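Local coordinates for tyrosine specific protein phosphatase (Trypanosoma cruzi, PDB 4AZ1) that probably removes phosphate from phosphotyrosine residues of other proteins by hydrolysing the phosphate ester, at residues D103-A106 with M107-E110; V116-V119 with T120-E124; A241-T244 with H245-R248; V290-K293 with A294-L298. All coordinates share one frame; numbering follows the deposited sequence.

Contact 1. Residues D103-A106 with M107-E110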
loop_
_atom_site.group_PDB
_atom_site.type_symbol
_atom_site.label_atom_id
_atom_site.label_comp_id
_atom_site.label_asym_id
_atom_site.label_seq_id
_atom_site.Cartn_x
_atom_site.Cartn_y
_atom_site.Cartn_z
ATOM N N ASP A 103 -3.868 -3.718 1.844
ATOM C CA ASP A 103 -4.767 -4.875 1.880
ATOM C C ASP A 103 -4.034 -6.124 2.352
ATOM O O ASP A 103 -4.551 -6.912 3.155
ATOM C CB ASP A 103 -5.325 -5.145 0.486
ATOM C CG ASP A 103 -6.048 -3.945 -0.094
ATOM O OD1 ASP A 103 -5.372 -2.929 -0.413
ATOM O OD2 ASP A 103 -7.289 -4.031 -0.238
ATOM N N PHE A 104 -2.828 -6.310 1.842
ATOM C CA PHE A 104 -2.070 -7.520 2.131
ATOM C C PHE A 104 -1.733 -7.546 3.622
ATOM O O PHE A 104 -1.961 -8.552 4.310
ATOM C CB PHE A 104 -0.808 -7.539 1.271
ATOM C CG PHE A 104 0.069 -8.755 1.469
ATOM C CD1 PHE A 104 -0.337 -10.009 1.029
ATOM C CD2 PHE A 104 1.316 -8.632 2.066
ATOM C CE1 PHE A 104 0.491 -11.121 1.193
ATOM C CE2 PHE A 104 2.146 -9.744 2.240
ATOM C CZ PHE A 104 1.736 -10.981 1.801
ATOM N N LEU A 105 -1.219 -6.429 4.125
ATOM C CA LEU A 105 -0.823 -6.340 5.531
ATOM C C LEU A 105 -2.033 -6.459 6.451
ATOM O O LEU A 105 -1.960 -7.073 7.530
ATOM C CB LEU A 105 -0.066 -5.032 5.808
ATOM C CG LEU A 105 1.256 -4.857 5.045
ATOM C CD1 LEU A 105 2.006 -3.575 5.460
ATOM C CD2 LEU A 105 2.155 -6.060 5.202
ATOM N N ALA A 106 -3.145 -5.861 6.029
ATOM C CA ALA A 106 -4.372 -5.924 6.817
ATOM C C ALA A 106 -4.850 -7.367 6.932
ATOM O O ALA A 106 -5.351 -7.789 7.984
ATOM C CB ALA A 106 -5.457 -5.066 6.191
ATOM N N MET A 107 -4.720 -8.105 5.833
ATOM C CA MET A 107 -5.059 -9.521 5.811
ATOM C C MET A 107 -4.192 -10.276 6.802
ATOM O O MET A 107 -4.715 -11.034 7.616
ATOM C CB MET A 107 -4.879 -10.106 4.407
ATOM C CG MET A 107 -5.238 -11.588 4.300
ATOM S SD MET A 107 -3.845 -12.700 4.667
ATOM C CE MET A 107 -2.618 -12.039 3.522
ATOM N N LEU A 108 -2.874 -10.062 6.735
ATOM C CA LEU A 108 -1.951 -10.736 7.641
ATOM C C LEU A 108 -2.360 -10.463 9.073
ATOM O O LEU A 108 -2.324 -11.355 9.931
ATOM C CB LEU A 108 -0.528 -10.225 7.441
ATOM C CG LEU A 108 0.143 -10.574 6.125
ATOM C CD1 LEU A 108 1.571 -10.042 6.128
ATOM C CD2 LEU A 108 0.107 -12.097 5.963
ATOM N N TYR A 109 -2.767 -9.221 9.317
ATOM C CA TYR A 109 -3.081 -8.778 10.658
ATOM C C TYR A 109 -4.403 -9.340 11.162
ATOM O O TYR A 109 -4.467 -9.882 12.263
ATOM C CB TYR A 109 -3.107 -7.248 10.729
ATOM C CG TYR A 109 -3.346 -6.753 12.128
ATOM C CD1 TYR A 109 -2.303 -6.694 13.052
ATOM C CD2 TYR A 109 -4.616 -6.371 12.546
ATOM C CE1 TYR A 109 -2.521 -6.258 14.348
ATOM C CE2 TYR A 109 -4.842 -5.929 13.845
ATOM C CZ TYR A 109 -3.789 -5.874 14.735
ATOM O OH TYR A 109 -4.006 -5.440 16.023
ATOM N N GLU A 110 -5.462 -9.175 10.377
ATOM C CA GLU A 110 -6.787 -9.635 10.787
ATOM C C GLU A 110 -6.858 -11.166 10.892
ATOM O O GLU A 110 -7.519 -11.702 11.786
ATOM C CB GLU A 110 -7.861 -9.124 9.816
ATOM C CG GLU A 110 -9.298 -9.361 10.294
ATOM C CD GLU A 110 -10.174 -10.004 9.232
ATOM O OE1 GLU A 110 -9.902 -9.797 8.030
ATOM O OE2 GLU A 110 -11.130 -10.723 9.601
#

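Contact 2. Residues V116-V119 with T120-E124. With FMT (formic acid), chain G.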
loop_
_atom_site.group_PDB
_atom_site.type_symbol
_atom_site.label_atom_id
_atom_site.label_comp_id
_atom_site.label_asym_id
_atom_site.label_seq_id
_atom_site.Cartn_x
_atom_site.Cartn_y
_atom_site.Cartn_z
ATOM N N VAL A 116 4.840 -16.167 6.431
ATOM C CA VAL A 116 4.775 -15.736 5.052
ATOM C C VAL A 116 6.037 -16.203 4.358
ATOM O O VAL A 116 7.151 -15.924 4.827
ATOM C CB VAL A 116 4.730 -14.195 4.954
ATOM C CG1 VAL A 116 4.924 -13.760 3.484
ATOM C CG2 VAL A 116 3.402 -13.685 5.505
ATOM N N ILE A 117 5.876 -16.921 3.255
ATOM C CA ILE A 117 7.030 -17.367 2.499
ATOM C C ILE A 117 7.013 -16.698 1.143
ATOM O O ILE A 117 6.009 -16.759 0.428
ATOM C CB ILE A 117 7.030 -18.878 2.306
ATOM C CG1 ILE A 117 7.129 -19.565 3.667
ATOM C CG2 ILE A 117 8.200 -19.306 1.403
ATOM C CD1 ILE A 117 7.208 -21.060 3.565
ATOM N N MET A 118 8.123 -16.033 0.816
ATOM C CA MET A 118 8.265 -15.308 -0.430
ATOM C C MET A 118 9.346 -16.013 -1.246
ATOM O O MET A 118 10.497 -16.112 -0.803
ATOM C CB MET A 118 8.668 -13.847 -0.140
ATOM C CG MET A 118 8.926 -13.039 -1.399
ATOM S SD MET A 118 9.391 -11.352 -0.969
ATOM C CE MET A 118 9.832 -10.751 -2.601
ATOM N N VAL A 119 8.972 -16.516 -2.424
ATOM C CA VAL A 119 9.892 -17.300 -3.242
ATOM C C VAL A 119 10.294 -16.571 -4.530
ATOM O O VAL A 119 10.145 -17.089 -5.642
ATOM C CB VAL A 119 9.286 -18.705 -3.577
ATOM C CG1 VAL A 119 10.339 -19.602 -4.150
ATOM C CG2 VAL A 119 8.758 -19.353 -2.314
ATOM N N THR A 120 10.797 -15.357 -4.376
ATOM C CA THR A 120 11.274 -14.580 -5.507
ATOM C C THR A 120 12.151 -13.464 -4.962
ATOM O O THR A 120 12.044 -13.114 -3.782
ATOM C CB THR A 120 10.080 -13.954 -6.313
ATOM O OG1 THR A 120 10.579 -13.233 -7.443
ATOM C CG2 THR A 120 9.264 -12.993 -5.430
ATOM N N LYS A 121 13.021 -12.912 -5.807
ATOM C CA LYS A 121 13.568 -11.580 -5.540
ATOM C C LYS A 121 12.568 -10.521 -5.974
ATOM O O LYS A 121 11.628 -10.806 -6.739
ATOM C CB LYS A 121 14.887 -11.348 -6.280
ATOM C CG LYS A 121 15.991 -12.310 -5.870
ATOM C CD LYS A 121 17.305 -11.862 -6.451
ATOM C CE LYS A 121 17.821 -12.876 -7.430
ATOM N NZ LYS A 121 19.280 -12.667 -7.615
ATOM N N LEU A 122 12.793 -9.298 -5.499
ATOM C CA LEU A 122 11.997 -8.139 -5.889
ATOM C C LEU A 122 12.104 -7.913 -7.393
ATOM O O LEU A 122 11.114 -7.557 -8.044
ATOM C CB LEU A 122 12.511 -6.880 -5.148
ATOM C CG LEU A 122 12.295 -6.903 -3.627
ATOM C CD1 LEU A 122 13.085 -5.745 -2.936
ATOM C CD2 LEU A 122 10.802 -6.807 -3.311
ATOM N N GLU A 123 13.318 -8.111 -7.921
ATOM C CA GLU A 123 13.639 -7.903 -9.334
ATOM C C GLU A 123 14.513 -9.045 -9.810
ATOM O O GLU A 123 15.440 -9.452 -9.100
ATOM C CB GLU A 123 14.471 -6.620 -9.520
ATOM C CG GLU A 123 13.780 -5.341 -9.111
ATOM C CD GLU A 123 14.669 -4.126 -9.303
ATOM O OE1 GLU A 123 15.777 -4.272 -9.869
ATOM O OE2 GLU A 123 14.260 -3.020 -8.894
ATOM N N GLU A 124 14.261 -9.526 -11.027
ATOM C CA GLU A 124 15.049 -10.617 -11.608
ATOM C C GLU A 124 15.211 -10.350 -13.086
ATOM O O GLU A 124 14.228 -10.078 -13.773
ATOM C CB GLU A 124 14.359 -11.991 -11.429
ATOM C CG GLU A 124 14.262 -12.470 -9.977
ATOM C CD GLU A 124 13.484 -13.770 -9.826
ATOM O OE1 GLU A 124 13.055 -14.339 -10.863
ATOM O OE2 GLU A 124 13.308 -14.239 -8.668
HETATM C C FMT G . 15.737 -9.110 -3.046
HETATM O O1 FMT G . 14.546 -9.405 -3.150
HETATM O O2 FMT G . 16.575 -9.331 -3.925
#

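Contact 3. Residues A241-T244 with H245-R248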
loop_
_atom_site.group_PDB
_atom_site.type_symbol
_atom_site.label_atom_id
_atom_site.label_comp_id
_atom_site.label_asym_id
_atom_site.label_seq_id
_atom_site.Cartn_x
_atom_site.Cartn_y
_atom_site.Cartn_z
ATOM N N ALA A 241 3.021 -30.983 -0.121
ATOM C CA ALA A 241 1.982 -32.012 -0.186
ATOM C C ALA A 241 2.587 -33.361 -0.525
ATOM O O ALA A 241 2.377 -34.342 0.187
ATOM C CB ALA A 241 0.927 -31.640 -1.202
ATOM N N ALA A 242 3.349 -33.407 -1.614
ATOM C CA ALA A 242 3.950 -34.659 -2.035
ATOM C C ALA A 242 4.809 -35.278 -0.936
ATOM O O ALA A 242 4.766 -36.496 -0.726
ATOM C CB ALA A 242 4.756 -34.473 -3.332
ATOM N N LEU A 243 5.572 -34.453 -0.221
ATOM C CA LEU A 243 6.445 -34.974 0.832
ATOM C C LEU A 243 5.670 -35.449 2.056
ATOM O O LEU A 243 6.111 -36.361 2.753
ATOM C CB LEU A 243 7.522 -33.958 1.232
ATOM C CG LEU A 243 8.662 -33.825 0.215
ATOM C CD1 LEU A 243 9.417 -32.517 0.390
ATOM C CD2 LEU A 243 9.612 -35.005 0.339
ATOM N N THR A 244 4.520 -34.834 2.312
ATOM C CA THR A 244 3.656 -35.276 3.405
ATOM C C THR A 244 3.114 -36.668 3.087
ATOM O O THR A 244 3.057 -37.534 3.962
ATOM C CB THR A 244 2.491 -34.300 3.652
ATOM O OG1 THR A 244 3.004 -32.997 3.970
ATOM C CG2 THR A 244 1.621 -34.794 4.801
ATOM N N HIS A 245 2.730 -36.898 1.833
ATOM C CA HIS A 245 2.308 -38.245 1.430
ATOM C C HIS A 245 3.423 -39.266 1.638
ATOM O O HIS A 245 3.178 -40.384 2.105
ATOM C CB HIS A 245 1.818 -38.253 -0.023
ATOM C CG HIS A 245 0.455 -37.663 -0.183
ATOM N ND1 HIS A 245 -0.693 -38.344 0.165
ATOM C CD2 HIS A 245 0.054 -36.441 -0.607
ATOM C CE1 HIS A 245 -1.741 -37.574 -0.058
ATOM N NE2 HIS A 245 -1.316 -36.414 -0.532
ATOM N N LEU A 246 4.647 -38.865 1.303
ATOM C CA LEU A 246 5.815 -39.723 1.471
ATOM C C LEU A 246 5.978 -40.090 2.942
ATOM O O LEU A 246 6.177 -41.256 3.284
ATOM C CB LEU A 246 7.065 -38.997 0.947
ATOM C CG LEU A 246 8.418 -39.727 0.928
ATOM C CD1 LEU A 246 9.309 -39.166 -0.171
ATOM C CD2 LEU A 246 9.136 -39.630 2.268
ATOM N N GLU A 247 5.890 -39.081 3.804
ATOM C CA GLU A 247 6.074 -39.261 5.245
ATOM C C GLU A 247 4.987 -40.097 5.932
ATOM O O GLU A 247 5.234 -40.684 6.987
ATOM C CB GLU A 247 6.197 -37.891 5.931
ATOM C CG GLU A 247 7.557 -37.232 5.756
ATOM C CD GLU A 247 7.596 -35.801 6.285
ATOM O OE1 GLU A 247 6.519 -35.173 6.423
ATOM O OE2 GLU A 247 8.710 -35.302 6.567
ATOM N N ARG A 248 3.787 -40.133 5.353
ATOM C CA ARG A 248 2.703 -40.927 5.929
ATOM C C ARG A 248 2.387 -42.167 5.079
ATOM O O ARG A 248 1.323 -42.786 5.220
ATOM C CB ARG A 248 1.455 -40.075 6.239
ATOM C CG ARG A 248 0.868 -39.324 5.069
ATOM C CD ARG A 248 -0.378 -38.521 5.436
ATOM N NE ARG A 248 -0.229 -37.665 6.615
ATOM C CZ ARG A 248 -1.124 -36.751 6.990
ATOM N NH1 ARG A 248 -2.217 -36.564 6.263
ATOM N NH2 ARG A 248 -0.930 -36.012 8.081
HETATM O O HOH W 1 4.361 -32.540 6.321
#

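Contact 4. Residues V290-K293 with A294-L298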
loop_
_atom_site.group_PDB
_atom_site.type_symbol
_atom_site.label_atom_id
_atom_site.label_comp_id
_atom_site.label_asym_id
_atom_site.label_seq_id
_atom_site.Cartn_x
_atom_site.Cartn_y
_atom_site.Cartn_z
ATOM N N VAL A 290 17.879 -40.277 -4.008
ATOM C CA VAL A 290 18.149 -40.599 -5.403
ATOM C C VAL A 290 18.833 -39.414 -6.093
ATOM O O VAL A 290 18.376 -38.264 -5.979
ATOM C CB VAL A 290 16.861 -40.994 -6.156
ATOM C CG1 VAL A 290 17.176 -41.293 -7.610
ATOM C CG2 VAL A 290 16.226 -42.226 -5.502
ATOM N N ASP A 291 19.928 -39.695 -6.798
ATOM C CA ASP A 291 20.697 -38.655 -7.483
ATOM C C ASP A 291 19.896 -37.970 -8.597
ATOM O O ASP A 291 19.295 -38.638 -9.434
ATOM C CB ASP A 291 21.986 -39.241 -8.056
ATOM C CG ASP A 291 23.049 -38.184 -8.281
ATOM O OD1 ASP A 291 23.768 -37.844 -7.310
ATOM O OD2 ASP A 291 23.166 -37.695 -9.427
ATOM N N ILE A 292 19.895 -36.637 -8.594
ATOM C CA ILE A 292 19.128 -35.852 -9.560
ATOM C C ILE A 292 20.034 -35.098 -10.532
ATOM O O ILE A 292 19.564 -34.275 -11.328
ATOM C CB ILE A 292 18.227 -34.811 -8.854
ATOM C CG1 ILE A 292 19.083 -33.804 -8.057
ATOM C CG2 ILE A 292 17.197 -35.499 -7.964
ATOM C CD1 ILE A 292 18.316 -32.548 -7.672
ATOM N N LYS A 293 21.331 -35.379 -10.470
ATOM C CA LYS A 293 22.326 -34.583 -11.192
ATOM C C LYS A 293 22.160 -34.632 -12.716
ATOM O O LYS A 293 22.209 -33.596 -13.384
ATOM C CB LYS A 293 23.736 -35.007 -10.770
ATOM C CG LYS A 293 24.863 -34.289 -11.477
ATOM C CD LYS A 293 26.226 -34.688 -10.908
ATOM C CE LYS A 293 26.364 -34.302 -9.436
ATOM N NZ LYS A 293 25.989 -35.403 -8.497
ATOM N N ALA A 294 21.951 -35.830 -13.262
ATOM C CA ALA A 294 21.707 -35.982 -14.698
ATOM C C ALA A 294 20.412 -35.281 -15.160
ATOM O O ALA A 294 20.368 -34.712 -16.255
ATOM C CB ALA A 294 21.685 -37.449 -15.075
ATOM N N LEU A 295 19.365 -35.332 -14.336
ATOM C CA LEU A 295 18.106 -34.654 -14.661
ATOM C C LEU A 295 18.271 -33.142 -14.624
ATOM O O LEU A 295 17.837 -32.443 -15.544
ATOM C CB LEU A 295 16.994 -35.058 -13.691
ATOM C CG LEU A 295 16.326 -36.409 -13.925
ATOM C CD1 LEU A 295 15.223 -36.641 -12.903
ATOM C CD2 LEU A 295 15.763 -36.460 -15.330
ATOM N N VAL A 296 18.880 -32.647 -13.546
ATOM C CA VAL A 296 19.249 -31.238 -13.423
ATOM C C VAL A 296 20.072 -30.832 -14.647
ATOM O O VAL A 296 19.877 -29.748 -15.204
ATOM C CB VAL A 296 20.044 -30.989 -12.115
ATOM C CG1 VAL A 296 20.667 -29.594 -12.090
ATOM C CG2 VAL A 296 19.144 -31.185 -10.910
ATOM N N GLY A 297 20.968 -31.720 -15.074
ATOM C CA GLY A 297 21.769 -31.493 -16.266
ATOM C C GLY A 297 20.932 -31.284 -17.518
ATOM O O GLY A 297 21.196 -30.370 -18.303
ATOM N N LEU A 298 19.920 -32.127 -17.705
ATOM C CA LEU A 298 19.006 -31.984 -18.842
ATOM C C LEU A 298 18.163 -30.701 -18.801
ATOM O O LEU A 298 17.762 -30.168 -19.841
ATOM C CB LEU A 298 18.079 -33.195 -18.931
ATOM C CG LEU A 298 18.645 -34.434 -19.608
ATOM C CD1 LEU A 298 17.598 -35.531 -19.685
ATOM C CD2 LEU A 298 19.130 -34.058 -20.994
HETATM O O HOH W 2 19.201 -37.544 -12.373
HETATM O O HOH W 3 22.298 -38.217 -11.860
#

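Contact 1. Residues D103-A106 with M107-E110
Glu110 N gives its hydrogen to Ala106 O at 2.8 Å (N-H...O 172°), the last of four successive i to i+4 backbone bonds that carry helix 101-110 to its end. Asp103 O, Phe104 O and Leu105 O receive the N-H groups of Met107, Leu108 and Tyr109 in the same way. Phe104 O is also shielded by carbon: Met107 CB lies 3.3 Å and Leu108 CG 3.4 Å from this Phe104 O. The ring of Phe104 stands out from the helix, roughly across its axis, with CG anti to the backbone N (chi1 -180°). Leu108 CG sits over one face of this ring, and Leu108 CD1 reaches Phe104 CE2 at 3.9 Å. Met107 folds back at its second and third torsions (chi2 -88°), bringing its methyl CE to 3.9 Å from Phe104 CD1 at a slant to the ring. Leu105 CD2 completes the cluster by meeting Leu108 CD1 at 4.1 Å. Tyr133 makes an edge-to-face contact with Phe104, while Leu108 also packs on Leu176 and Phe186 of the sheet. The polar ends are served by more distant parts of the chain: Asp103 OD2 pairs with Lys48 and accepts from Tyr76 N, and Tyr109 OH bonds to Pro182 O. The carbonyls of Asp103 to Ala106 are thus satisfied within the helix, Leu108 joins the helix to the sheet while Phe104 and Met107 reach loops, and the buried carboxylate of Asp103, gripped by a lysine and an N-H, is probably kept ionised.

Contact 2. Residues V116-V119 with T120-E124
Met118 lays its long side chain across Thr120, two residues on, at the point where the chain leaves its strand. With CG anti to the backbone N (chi1 176°) and every later torsion extended, the thioether runs straight out, and its end methyl CE comes to 3.7 Å from Thr120 CG2. The same Met118 CE lies 3.4 Å from Thr120 O, an oxygen that accepts from Gln190 NE2. Leu122 closes in from beyond the bend, CD2 standing 4.1 Å from Met118 CE, so three residues meet around one methyl. Thr120 turns its hydroxyl away from the methionine: OG1 donates to Lys121 O at 2.7 Å, in the carbonyl plane and on a lone pair. Glu124 OE2 accepts from Lys121 N at 3.2 Å on its anti side, somewhat out of the carboxylate plane, and also forms a salt bridge with Arg232. Leu122 N donates to O1 of a bound formic acid at 2.9 Å, probably from the crystallisation liquor, which Gln190 also binds. Arg232 ends the HCX5R phosphate-binding signature, consistent with the E-loop of this family, which borders the active site. Strand 115-118 runs between strands 222-225 and 184-191, with Val119 against helix 232-247, which Arg232 starts.

Contact 3. Residues A241-T244 with H245-R248
Thr244 and Arg248, one helical turn apart, meet through main chain and side chain alike. Backbone bonds come first: Arg248 N reaches Thr244 O at 3.0 Å with a bent N-H...O angle of 137°, and makes a weak bond to His245 O, whereas the earlier bond from His245 N to Ala241 O is straighter at 163°. Leu246 N bonds to Ala242 O and Glu247 N to Leu243 O. Van der Waals contacts are second. Arg248 has CG between its backbone N and carbonyl carbon (chi1 57°), which folds the chain back beside Thr244; its CG lies a tight 3.0 Å from Thr244 O, and Thr244 CG2 sits over one face of the guanidinium, toward its rim, 3.9 Å from Arg248 NE. Leu243 CD2 touches Leu246 CD1 at 4.2 Å. Polar side chains form the third group: one water donates to Thr244 OG1 at 2.8 Å and, weakly, to Glu247 OE1, while OG1 also bonds to Tyr240 O. Glu247 OE2 pairs with Arg287 of helix 274-288, and His245 ND1 bonds to Thr250. Arg248 is the first residue to leave helical angles, making this the C-terminal turn of helix 232-247, which follows the phosphate-binding loop of the tyrosine phosphatase fold.

Contact 4. Residues V290-K293 with A294-L298
Asp291 is linked to Ala294 N through one water and to Leu295 N through another, while the N-cap residue of helix 293-299 is the apolar Ile292, one place after the aspartate. The first water donates to Asp291 OD2 at 2.6 Å and accepts from Ala294 N at 2.8 Å, extending the aspartate's reach by one molecule. The second likewise accepts from Leu295 N at 3.0 Å and donates to Asp291 O. The same OD2 of Asp291 takes the N-H of Lys293 at 3.1 Å from above the carboxylate plane, 57° out of it, and Lys293 NZ curls back to make a salt bridge with Asp291 OD1 at 3.5 Å. The carboxylate near the N-terminus may interact favourably with the helix dipole, though Lys293 probably offsets part of its charge. Regular helical bonding begins with Val296 N to Ile292 O at 2.8 Å, followed by Gly297 N to Lys293 O. Ile292 places CG1 in the crowded position between its backbone N and carbonyl carbon (chi1 62°), and its CD1 crosses to Val296 CG2 at 3.6 Å. Leu295 faces inward onto Val14 and Gln17 of helix 14-30 and Phe278 of helix 274-288. The arrangement is an Asx turn leading into a helix N-terminus, here that of the short helix near the end of the chain.

Contacts 1 and 2 are buried and adjoin: helix 101-110 packs on the following strand 115-118 through Leu108 CD2 and Val116 CG2, 3.7 Å apart. Contact 3 is only partly buried and contact 4 lies at the surface, its centre about 24 Å from the centre of the chain, against about 17 Å for contact 3. Three are helical: 103-110 is a helix's last turns in a mostly apolar setting with its polar ends met by other parts of the chain, 241-248 a C-terminal turn edged by charge and one water, and 290-298 an N-terminal turn started by an aspartate and two waters. Contact 2, a strand end, lacks such i to i+4 bonding. Contacts 2 and 3 both involve helix 232-247, near its opposite ends.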